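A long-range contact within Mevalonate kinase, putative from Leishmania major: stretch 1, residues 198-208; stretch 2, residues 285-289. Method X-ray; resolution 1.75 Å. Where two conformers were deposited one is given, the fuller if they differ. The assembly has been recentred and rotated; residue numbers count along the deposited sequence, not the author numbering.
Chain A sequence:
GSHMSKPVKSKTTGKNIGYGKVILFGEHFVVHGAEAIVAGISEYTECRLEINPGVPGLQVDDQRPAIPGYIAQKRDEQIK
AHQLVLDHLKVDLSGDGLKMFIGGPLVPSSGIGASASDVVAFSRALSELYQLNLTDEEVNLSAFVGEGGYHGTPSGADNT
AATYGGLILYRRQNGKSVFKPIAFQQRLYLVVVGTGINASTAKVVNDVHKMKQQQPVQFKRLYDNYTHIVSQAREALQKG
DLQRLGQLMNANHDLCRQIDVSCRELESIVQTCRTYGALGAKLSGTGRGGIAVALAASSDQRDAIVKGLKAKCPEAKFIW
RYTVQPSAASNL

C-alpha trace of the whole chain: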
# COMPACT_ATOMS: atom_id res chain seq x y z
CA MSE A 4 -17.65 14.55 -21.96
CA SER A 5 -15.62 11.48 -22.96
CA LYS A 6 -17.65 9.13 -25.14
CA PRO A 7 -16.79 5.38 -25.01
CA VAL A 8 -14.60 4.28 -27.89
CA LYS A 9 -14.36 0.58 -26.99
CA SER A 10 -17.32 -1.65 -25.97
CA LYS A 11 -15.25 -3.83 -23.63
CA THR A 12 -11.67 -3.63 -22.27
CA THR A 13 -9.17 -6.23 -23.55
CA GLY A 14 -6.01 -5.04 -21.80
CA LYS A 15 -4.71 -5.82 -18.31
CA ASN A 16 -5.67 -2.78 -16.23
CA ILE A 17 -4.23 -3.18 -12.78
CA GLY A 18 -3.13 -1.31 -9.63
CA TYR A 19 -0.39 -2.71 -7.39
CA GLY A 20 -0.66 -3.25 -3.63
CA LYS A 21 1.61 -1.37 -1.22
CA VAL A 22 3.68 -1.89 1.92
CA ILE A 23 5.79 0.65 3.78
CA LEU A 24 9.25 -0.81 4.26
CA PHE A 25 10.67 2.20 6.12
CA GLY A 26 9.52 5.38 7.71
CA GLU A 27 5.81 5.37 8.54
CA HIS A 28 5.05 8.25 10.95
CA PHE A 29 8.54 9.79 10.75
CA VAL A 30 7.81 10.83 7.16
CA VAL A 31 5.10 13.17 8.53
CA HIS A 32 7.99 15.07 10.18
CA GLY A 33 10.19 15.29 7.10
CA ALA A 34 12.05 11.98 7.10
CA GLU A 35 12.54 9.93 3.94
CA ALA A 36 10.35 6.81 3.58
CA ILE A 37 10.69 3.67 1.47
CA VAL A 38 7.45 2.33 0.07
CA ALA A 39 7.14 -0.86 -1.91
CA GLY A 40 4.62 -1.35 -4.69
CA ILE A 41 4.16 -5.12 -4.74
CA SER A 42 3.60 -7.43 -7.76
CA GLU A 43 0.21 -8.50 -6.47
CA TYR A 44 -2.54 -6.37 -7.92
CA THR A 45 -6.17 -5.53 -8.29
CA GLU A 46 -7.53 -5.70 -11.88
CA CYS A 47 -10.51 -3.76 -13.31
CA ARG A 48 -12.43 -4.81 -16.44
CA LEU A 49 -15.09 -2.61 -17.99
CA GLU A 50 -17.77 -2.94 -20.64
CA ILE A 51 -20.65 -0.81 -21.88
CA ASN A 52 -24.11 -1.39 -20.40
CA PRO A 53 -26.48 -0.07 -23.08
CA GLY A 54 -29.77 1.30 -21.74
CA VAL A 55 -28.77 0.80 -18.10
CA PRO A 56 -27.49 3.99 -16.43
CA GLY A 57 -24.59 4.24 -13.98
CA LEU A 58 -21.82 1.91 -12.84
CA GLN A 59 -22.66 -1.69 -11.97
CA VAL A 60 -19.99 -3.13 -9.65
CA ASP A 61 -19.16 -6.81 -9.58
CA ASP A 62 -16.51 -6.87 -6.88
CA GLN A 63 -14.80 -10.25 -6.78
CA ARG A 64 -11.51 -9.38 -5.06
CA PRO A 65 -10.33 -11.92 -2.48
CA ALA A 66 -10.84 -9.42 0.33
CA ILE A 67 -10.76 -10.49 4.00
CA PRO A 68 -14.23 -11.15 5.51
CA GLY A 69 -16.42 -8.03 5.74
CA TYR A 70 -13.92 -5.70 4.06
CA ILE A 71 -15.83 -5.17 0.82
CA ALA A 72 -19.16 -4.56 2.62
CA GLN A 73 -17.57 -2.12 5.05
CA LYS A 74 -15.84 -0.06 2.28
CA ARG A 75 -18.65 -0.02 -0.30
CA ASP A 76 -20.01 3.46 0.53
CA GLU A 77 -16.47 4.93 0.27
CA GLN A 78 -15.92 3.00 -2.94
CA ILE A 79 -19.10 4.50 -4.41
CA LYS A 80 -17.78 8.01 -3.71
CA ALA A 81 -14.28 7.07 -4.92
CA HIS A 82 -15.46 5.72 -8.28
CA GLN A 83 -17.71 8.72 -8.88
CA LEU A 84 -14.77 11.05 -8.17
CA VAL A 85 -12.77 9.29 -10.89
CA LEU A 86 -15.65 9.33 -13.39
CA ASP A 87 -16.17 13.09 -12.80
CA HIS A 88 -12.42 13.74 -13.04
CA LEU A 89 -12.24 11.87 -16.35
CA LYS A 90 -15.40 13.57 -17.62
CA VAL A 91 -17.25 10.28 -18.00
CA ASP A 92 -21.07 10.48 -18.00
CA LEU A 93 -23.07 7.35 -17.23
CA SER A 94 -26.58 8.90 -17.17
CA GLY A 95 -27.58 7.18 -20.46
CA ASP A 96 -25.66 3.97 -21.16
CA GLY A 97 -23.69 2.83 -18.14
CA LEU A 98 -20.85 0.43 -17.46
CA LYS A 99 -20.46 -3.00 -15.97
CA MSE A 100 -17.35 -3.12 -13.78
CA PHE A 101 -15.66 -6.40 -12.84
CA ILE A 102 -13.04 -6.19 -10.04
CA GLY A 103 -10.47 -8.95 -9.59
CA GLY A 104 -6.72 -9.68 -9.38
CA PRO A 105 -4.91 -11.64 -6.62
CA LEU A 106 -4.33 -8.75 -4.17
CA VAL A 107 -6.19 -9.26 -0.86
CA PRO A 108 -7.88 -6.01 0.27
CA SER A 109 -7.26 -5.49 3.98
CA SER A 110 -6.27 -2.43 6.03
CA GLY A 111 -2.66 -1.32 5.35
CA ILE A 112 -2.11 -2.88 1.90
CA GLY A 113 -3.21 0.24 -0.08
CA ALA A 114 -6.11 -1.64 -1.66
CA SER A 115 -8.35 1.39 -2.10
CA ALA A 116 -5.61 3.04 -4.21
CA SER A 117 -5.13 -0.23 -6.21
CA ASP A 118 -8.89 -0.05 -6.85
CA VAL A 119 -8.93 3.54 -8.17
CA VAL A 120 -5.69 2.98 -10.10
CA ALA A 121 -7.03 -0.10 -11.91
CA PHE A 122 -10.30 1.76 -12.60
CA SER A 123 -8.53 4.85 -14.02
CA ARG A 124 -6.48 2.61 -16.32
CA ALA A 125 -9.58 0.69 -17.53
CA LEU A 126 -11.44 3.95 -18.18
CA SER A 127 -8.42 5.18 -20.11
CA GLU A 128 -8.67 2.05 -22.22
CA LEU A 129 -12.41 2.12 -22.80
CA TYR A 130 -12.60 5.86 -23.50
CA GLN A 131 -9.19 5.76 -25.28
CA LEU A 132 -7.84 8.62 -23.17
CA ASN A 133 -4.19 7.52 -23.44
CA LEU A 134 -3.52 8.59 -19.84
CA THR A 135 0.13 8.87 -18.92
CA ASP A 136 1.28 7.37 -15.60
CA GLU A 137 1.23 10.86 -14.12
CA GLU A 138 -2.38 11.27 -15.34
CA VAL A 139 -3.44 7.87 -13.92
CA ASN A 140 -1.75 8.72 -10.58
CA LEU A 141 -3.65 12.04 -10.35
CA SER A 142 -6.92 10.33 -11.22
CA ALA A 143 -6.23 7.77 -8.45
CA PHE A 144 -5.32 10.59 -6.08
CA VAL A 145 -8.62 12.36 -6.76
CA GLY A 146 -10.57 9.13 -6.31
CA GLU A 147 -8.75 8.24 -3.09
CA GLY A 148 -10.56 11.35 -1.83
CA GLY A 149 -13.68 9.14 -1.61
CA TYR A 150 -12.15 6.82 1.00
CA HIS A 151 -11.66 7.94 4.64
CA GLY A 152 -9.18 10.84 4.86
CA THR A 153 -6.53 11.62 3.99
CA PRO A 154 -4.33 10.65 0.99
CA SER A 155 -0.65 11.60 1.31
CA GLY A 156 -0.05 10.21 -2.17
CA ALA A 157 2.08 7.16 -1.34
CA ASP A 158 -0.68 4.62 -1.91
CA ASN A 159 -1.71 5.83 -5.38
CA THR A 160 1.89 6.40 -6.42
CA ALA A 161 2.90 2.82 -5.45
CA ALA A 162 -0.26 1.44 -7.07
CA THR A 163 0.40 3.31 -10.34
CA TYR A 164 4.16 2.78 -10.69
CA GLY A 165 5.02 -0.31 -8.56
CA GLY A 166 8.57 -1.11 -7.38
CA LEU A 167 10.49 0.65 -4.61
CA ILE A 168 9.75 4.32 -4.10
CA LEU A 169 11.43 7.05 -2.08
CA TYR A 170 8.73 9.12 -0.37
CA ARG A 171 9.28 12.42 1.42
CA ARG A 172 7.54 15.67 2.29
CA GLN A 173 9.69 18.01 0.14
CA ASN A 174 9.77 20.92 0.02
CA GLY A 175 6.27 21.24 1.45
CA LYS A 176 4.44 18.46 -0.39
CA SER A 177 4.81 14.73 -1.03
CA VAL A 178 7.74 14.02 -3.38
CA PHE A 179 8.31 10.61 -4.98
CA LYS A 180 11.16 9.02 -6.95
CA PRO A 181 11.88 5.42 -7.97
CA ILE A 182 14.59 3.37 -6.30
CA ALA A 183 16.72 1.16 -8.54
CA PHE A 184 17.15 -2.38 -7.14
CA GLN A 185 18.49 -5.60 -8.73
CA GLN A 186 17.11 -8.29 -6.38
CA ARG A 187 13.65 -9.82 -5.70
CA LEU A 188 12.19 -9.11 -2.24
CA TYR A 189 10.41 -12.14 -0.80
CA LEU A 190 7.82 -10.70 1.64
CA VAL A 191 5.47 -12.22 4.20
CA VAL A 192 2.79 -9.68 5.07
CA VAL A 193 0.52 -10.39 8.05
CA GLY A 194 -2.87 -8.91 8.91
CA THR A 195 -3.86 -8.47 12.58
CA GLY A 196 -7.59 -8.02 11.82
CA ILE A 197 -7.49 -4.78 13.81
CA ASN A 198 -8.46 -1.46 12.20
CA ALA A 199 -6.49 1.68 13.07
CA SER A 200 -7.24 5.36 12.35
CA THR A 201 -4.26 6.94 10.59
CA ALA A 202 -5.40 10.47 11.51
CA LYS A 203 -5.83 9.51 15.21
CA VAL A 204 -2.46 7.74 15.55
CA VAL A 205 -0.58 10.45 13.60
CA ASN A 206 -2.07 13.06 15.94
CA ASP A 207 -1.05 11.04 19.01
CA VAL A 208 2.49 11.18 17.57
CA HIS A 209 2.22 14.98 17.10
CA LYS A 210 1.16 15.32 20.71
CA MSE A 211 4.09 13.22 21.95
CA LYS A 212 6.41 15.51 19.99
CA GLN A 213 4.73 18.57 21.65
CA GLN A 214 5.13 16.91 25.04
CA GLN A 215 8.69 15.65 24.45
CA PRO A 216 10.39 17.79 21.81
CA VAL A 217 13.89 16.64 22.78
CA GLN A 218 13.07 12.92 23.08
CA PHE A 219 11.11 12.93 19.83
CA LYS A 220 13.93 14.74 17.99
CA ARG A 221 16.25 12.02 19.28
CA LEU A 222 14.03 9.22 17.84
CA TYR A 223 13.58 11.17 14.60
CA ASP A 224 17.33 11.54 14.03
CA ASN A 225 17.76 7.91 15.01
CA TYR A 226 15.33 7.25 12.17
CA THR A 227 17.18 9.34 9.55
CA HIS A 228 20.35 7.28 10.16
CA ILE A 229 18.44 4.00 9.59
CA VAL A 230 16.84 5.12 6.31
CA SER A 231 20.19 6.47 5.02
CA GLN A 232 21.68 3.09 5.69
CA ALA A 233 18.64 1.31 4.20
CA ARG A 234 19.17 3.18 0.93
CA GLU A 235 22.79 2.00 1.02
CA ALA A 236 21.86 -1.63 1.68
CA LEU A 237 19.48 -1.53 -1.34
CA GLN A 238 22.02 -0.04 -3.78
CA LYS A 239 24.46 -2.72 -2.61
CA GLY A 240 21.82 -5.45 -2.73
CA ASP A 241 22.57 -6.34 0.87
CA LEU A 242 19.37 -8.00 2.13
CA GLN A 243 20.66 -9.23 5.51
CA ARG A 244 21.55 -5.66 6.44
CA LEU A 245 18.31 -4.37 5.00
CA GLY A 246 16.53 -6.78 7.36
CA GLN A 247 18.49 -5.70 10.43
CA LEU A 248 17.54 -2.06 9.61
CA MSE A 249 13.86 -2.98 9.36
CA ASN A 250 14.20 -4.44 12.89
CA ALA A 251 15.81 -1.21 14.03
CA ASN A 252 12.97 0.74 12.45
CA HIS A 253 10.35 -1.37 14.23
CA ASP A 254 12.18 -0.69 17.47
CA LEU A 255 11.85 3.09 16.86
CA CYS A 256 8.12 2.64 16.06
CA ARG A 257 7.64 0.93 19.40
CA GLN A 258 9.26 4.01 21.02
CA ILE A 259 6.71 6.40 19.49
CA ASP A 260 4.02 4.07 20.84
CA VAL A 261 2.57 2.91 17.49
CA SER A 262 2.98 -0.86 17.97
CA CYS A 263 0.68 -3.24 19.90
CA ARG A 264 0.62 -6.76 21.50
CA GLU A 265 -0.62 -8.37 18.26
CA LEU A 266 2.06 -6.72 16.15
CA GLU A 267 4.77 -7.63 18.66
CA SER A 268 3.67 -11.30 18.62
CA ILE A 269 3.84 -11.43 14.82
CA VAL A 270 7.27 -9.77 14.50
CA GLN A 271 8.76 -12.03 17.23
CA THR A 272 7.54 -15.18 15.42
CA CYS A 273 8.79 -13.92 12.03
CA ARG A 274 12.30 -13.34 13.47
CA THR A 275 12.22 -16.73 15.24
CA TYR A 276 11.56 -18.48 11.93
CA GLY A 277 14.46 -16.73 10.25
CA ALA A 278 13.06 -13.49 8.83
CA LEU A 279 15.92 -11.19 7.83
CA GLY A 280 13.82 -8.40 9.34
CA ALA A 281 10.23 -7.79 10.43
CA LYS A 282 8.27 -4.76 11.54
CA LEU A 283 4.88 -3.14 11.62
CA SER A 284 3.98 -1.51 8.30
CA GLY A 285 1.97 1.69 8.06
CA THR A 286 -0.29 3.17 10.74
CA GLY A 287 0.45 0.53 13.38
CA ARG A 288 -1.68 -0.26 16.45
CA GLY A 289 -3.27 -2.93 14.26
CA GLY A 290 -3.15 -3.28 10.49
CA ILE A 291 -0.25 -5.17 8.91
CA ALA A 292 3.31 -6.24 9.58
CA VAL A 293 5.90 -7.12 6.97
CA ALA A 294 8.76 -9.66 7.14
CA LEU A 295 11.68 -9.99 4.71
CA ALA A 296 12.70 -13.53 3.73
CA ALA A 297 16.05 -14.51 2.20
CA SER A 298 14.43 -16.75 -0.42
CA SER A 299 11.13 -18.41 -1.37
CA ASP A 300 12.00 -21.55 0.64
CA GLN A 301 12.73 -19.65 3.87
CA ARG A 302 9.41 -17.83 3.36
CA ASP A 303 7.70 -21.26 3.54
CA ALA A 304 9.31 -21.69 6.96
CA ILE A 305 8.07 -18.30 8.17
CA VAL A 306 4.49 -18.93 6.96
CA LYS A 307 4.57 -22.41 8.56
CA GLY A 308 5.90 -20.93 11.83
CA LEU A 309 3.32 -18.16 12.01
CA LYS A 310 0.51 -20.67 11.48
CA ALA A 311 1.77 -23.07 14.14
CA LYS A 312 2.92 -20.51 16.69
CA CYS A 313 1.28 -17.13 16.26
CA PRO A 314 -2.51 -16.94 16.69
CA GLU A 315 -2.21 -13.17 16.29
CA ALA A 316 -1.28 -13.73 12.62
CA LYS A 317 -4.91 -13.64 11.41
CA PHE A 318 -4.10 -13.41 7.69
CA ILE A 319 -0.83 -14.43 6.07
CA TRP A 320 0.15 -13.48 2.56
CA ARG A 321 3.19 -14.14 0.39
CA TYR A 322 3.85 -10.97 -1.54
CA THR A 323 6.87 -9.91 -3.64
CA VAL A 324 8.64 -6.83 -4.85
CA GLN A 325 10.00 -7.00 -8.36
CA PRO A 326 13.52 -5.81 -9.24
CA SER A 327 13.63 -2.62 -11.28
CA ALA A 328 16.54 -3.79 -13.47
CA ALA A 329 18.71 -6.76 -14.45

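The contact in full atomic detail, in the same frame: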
# COMPACT_ATOMS: atom_id res chain seq x y z
N ASN A 198 -8.42 -2.70 12.98
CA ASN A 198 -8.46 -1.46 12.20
C ASN A 198 -7.97 -0.26 13.01
O ASN A 198 -8.41 -0.03 14.13
CB ASN A 198 -9.87 -1.22 11.65
CG ASN A 198 -10.23 -2.19 10.53
OD1 ASN A 198 -9.41 -2.49 9.67
ND2 ASN A 198 -11.47 -2.67 10.54
N ALA A 199 -7.06 0.50 12.42
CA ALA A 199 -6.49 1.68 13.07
C ALA A 199 -6.83 2.93 12.27
O ALA A 199 -6.94 2.87 11.05
CB ALA A 199 -4.99 1.51 13.20
N SER A 200 -6.99 4.06 12.97
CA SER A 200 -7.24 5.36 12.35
C SER A 200 -5.95 6.15 12.17
O SER A 200 -5.41 6.70 13.13
CB SER A 200 -8.24 6.18 13.17
OG SER A 200 -8.33 7.51 12.66
N THR A 201 -5.47 6.19 10.93
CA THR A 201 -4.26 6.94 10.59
C THR A 201 -4.24 8.33 11.24
O THR A 201 -3.31 8.65 11.99
CB THR A 201 -4.13 7.06 9.06
OG1 THR A 201 -4.07 5.74 8.50
CG2 THR A 201 -2.79 7.66 8.66
N ALA A 202 -5.27 9.12 10.95
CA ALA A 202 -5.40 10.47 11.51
C ALA A 202 -5.23 10.51 13.03
O ALA A 202 -4.50 11.35 13.55
CB ALA A 202 -6.73 11.11 11.08
N LYS A 203 -5.90 9.60 13.74
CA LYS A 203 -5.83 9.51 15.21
C LYS A 203 -4.44 9.14 15.76
O LYS A 203 -3.99 9.70 16.76
CB LYS A 203 -6.88 8.53 15.73
CG LYS A 203 -6.64 8.09 17.16
CD LYS A 203 -7.88 7.46 17.78
CE LYS A 203 -7.74 7.38 19.30
NZ LYS A 203 -6.39 6.90 19.71
N VAL A 204 -3.78 8.18 15.12
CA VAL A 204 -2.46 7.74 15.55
C VAL A 204 -1.42 8.83 15.24
O VAL A 204 -0.57 9.17 16.09
CB VAL A 204 -2.08 6.38 14.88
CG1 VAL A 204 -0.68 5.97 15.28
CG2 VAL A 204 -3.10 5.29 15.26
N VAL A 205 -1.50 9.38 14.03
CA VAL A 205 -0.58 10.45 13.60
C VAL A 205 -0.69 11.65 14.54
O VAL A 205 0.31 12.26 14.86
CB VAL A 205 -0.81 10.88 12.12
CG1 VAL A 205 -0.15 12.22 11.81
CG2 VAL A 205 -0.28 9.82 11.14
N ASN A 206 -1.89 11.96 14.99
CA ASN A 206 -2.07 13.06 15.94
C ASN A 206 -1.57 12.76 17.36
O ASN A 206 -1.00 13.64 18.03
CB ASN A 206 -3.52 13.55 15.92
CG ASN A 206 -3.89 14.11 14.57
OD1 ASN A 206 -3.09 14.80 13.93
ND2 ASN A 206 -5.11 13.81 14.12
N ASP A 207 -1.73 11.51 17.79
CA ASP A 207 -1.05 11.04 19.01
C ASP A 207 0.46 11.24 18.93
O ASP A 207 1.09 11.64 19.91
CB ASP A 207 -1.36 9.56 19.29
CG ASP A 207 -2.72 9.35 19.93
OD1 ASP A 207 -3.44 10.33 20.16
OD2 ASP A 207 -3.15 8.22 20.22
N VAL A 208 1.05 10.97 17.76
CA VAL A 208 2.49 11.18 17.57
C VAL A 208 2.84 12.67 17.64
O VAL A 208 3.84 13.05 18.25
CB VAL A 208 3.04 10.48 16.27
CG1 VAL A 208 4.55 10.69 16.12
CG2 VAL A 208 2.73 9.00 16.30
N GLY A 285 3.04 0.72 8.23
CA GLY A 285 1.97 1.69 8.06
C GLY A 285 1.57 2.31 9.38
O GLY A 285 2.42 2.65 10.19
N THR A 286 0.26 2.42 9.59
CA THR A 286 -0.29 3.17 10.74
C THR A 286 0.12 2.57 12.08
O THR A 286 0.38 3.30 13.02
CB THR A 286 -1.83 3.25 10.62
OG1 THR A 286 -2.17 4.03 9.48
CG2 THR A 286 -2.46 4.02 11.81
N GLY A 287 0.18 1.24 12.14
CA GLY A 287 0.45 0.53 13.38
C GLY A 287 -0.79 0.44 14.24
O GLY A 287 -1.89 0.82 13.82
N ARG A 288 -0.60 -0.06 15.47
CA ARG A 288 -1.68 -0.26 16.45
C ARG A 288 -2.78 -1.15 15.86
O ARG A 288 -3.98 -0.93 16.08
CB ARG A 288 -2.27 1.07 16.95
CG ARG A 288 -1.24 2.07 17.50
CD ARG A 288 -1.89 3.28 18.18
NE ARG A 288 -0.95 4.06 18.97
CZ ARG A 288 -1.17 5.32 19.36
NH1 ARG A 288 -2.30 5.93 19.04
NH2 ARG A 288 -0.25 5.97 20.08
N GLY A 289 -2.36 -2.13 15.07
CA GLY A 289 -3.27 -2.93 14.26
C GLY A 289 -2.72 -3.02 12.85
O GLY A 289 -1.52 -2.84 12.63

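Why does stretch 2 begin with a glycine that touches nothing opposite? Gly 285 lies buried with phi/psi of 101/-136, a backbone conformation in which a CB would be jammed against the carbonyl O of the residue before. That strain by itself calls for glycine.

How does Thr 286 use both branches of its side chain? Its CA-to-CB bond points toward stretch 1, and at chi1 of -66° (m) the hydroxyl and the methyl reach different neighbours. Thr 286 OG1 hydrogen-bonds Thr 201 OG1 at 2.7 Å, a pairing between two hydroxyls that can each give or accept. The methyl instead packs on carbon: Thr 286 CG2 is 3.8 Å from Ala 199 CB and 3.7 Å from Val 204 CG2. A beta-branched residue with one polar and one apolar arm therefore suits this spot. Thr 201 sits in the first turn of the helix, which Ser 200 caps through a weak bond from Lys 203 N to Ser 200 OG at 3.4 Å.

What lets the backbone run so close to stretch 1 at Gly 287? The small side chain of Ala 199 points toward stretch 2, and Ala 199 CB comes within 3.2 Å of Gly 287 O, so little space remains between them. Gly 287 is buried, and its positive phi of 80° favours glycine. Val 204 CG1 lies 3.7 Å from Thr 286 O; this valine is buried on the helix face turned toward stretch 2.

How does Arg 288 reach along the helix to its acidic partner? Its side chain leaves CA toward stretch 1 and, after an m chi1, runs nearly extended through chi2 and chi3, both t. Arg 288 CD passes 3.7 Å from Val 204 CG2, and Val 204 CG1 lies over one face of the guanidinium. At the edge of that group, near its plane, Arg 288 NH1 donates to Asp 207 OD2 at 2.7 Å with an angle of 160°, a hydrogen bond within a salt bridge. Lys 203 NZ also forms a salt bridge to Asp 207 OD2, at 3.5 Å, so one carboxylate oxygen serves two cations and offsets the closeness of Lys 203 NZ and Arg 288 NH1, 4.3 Å apart.

Why does the stretch close with another glycine? At Gly 289 the backbone angles of 133/-157 again rule out a comfortable CB, which would point toward stretch 1 and lie 4.0 Å from Ala 199 CB.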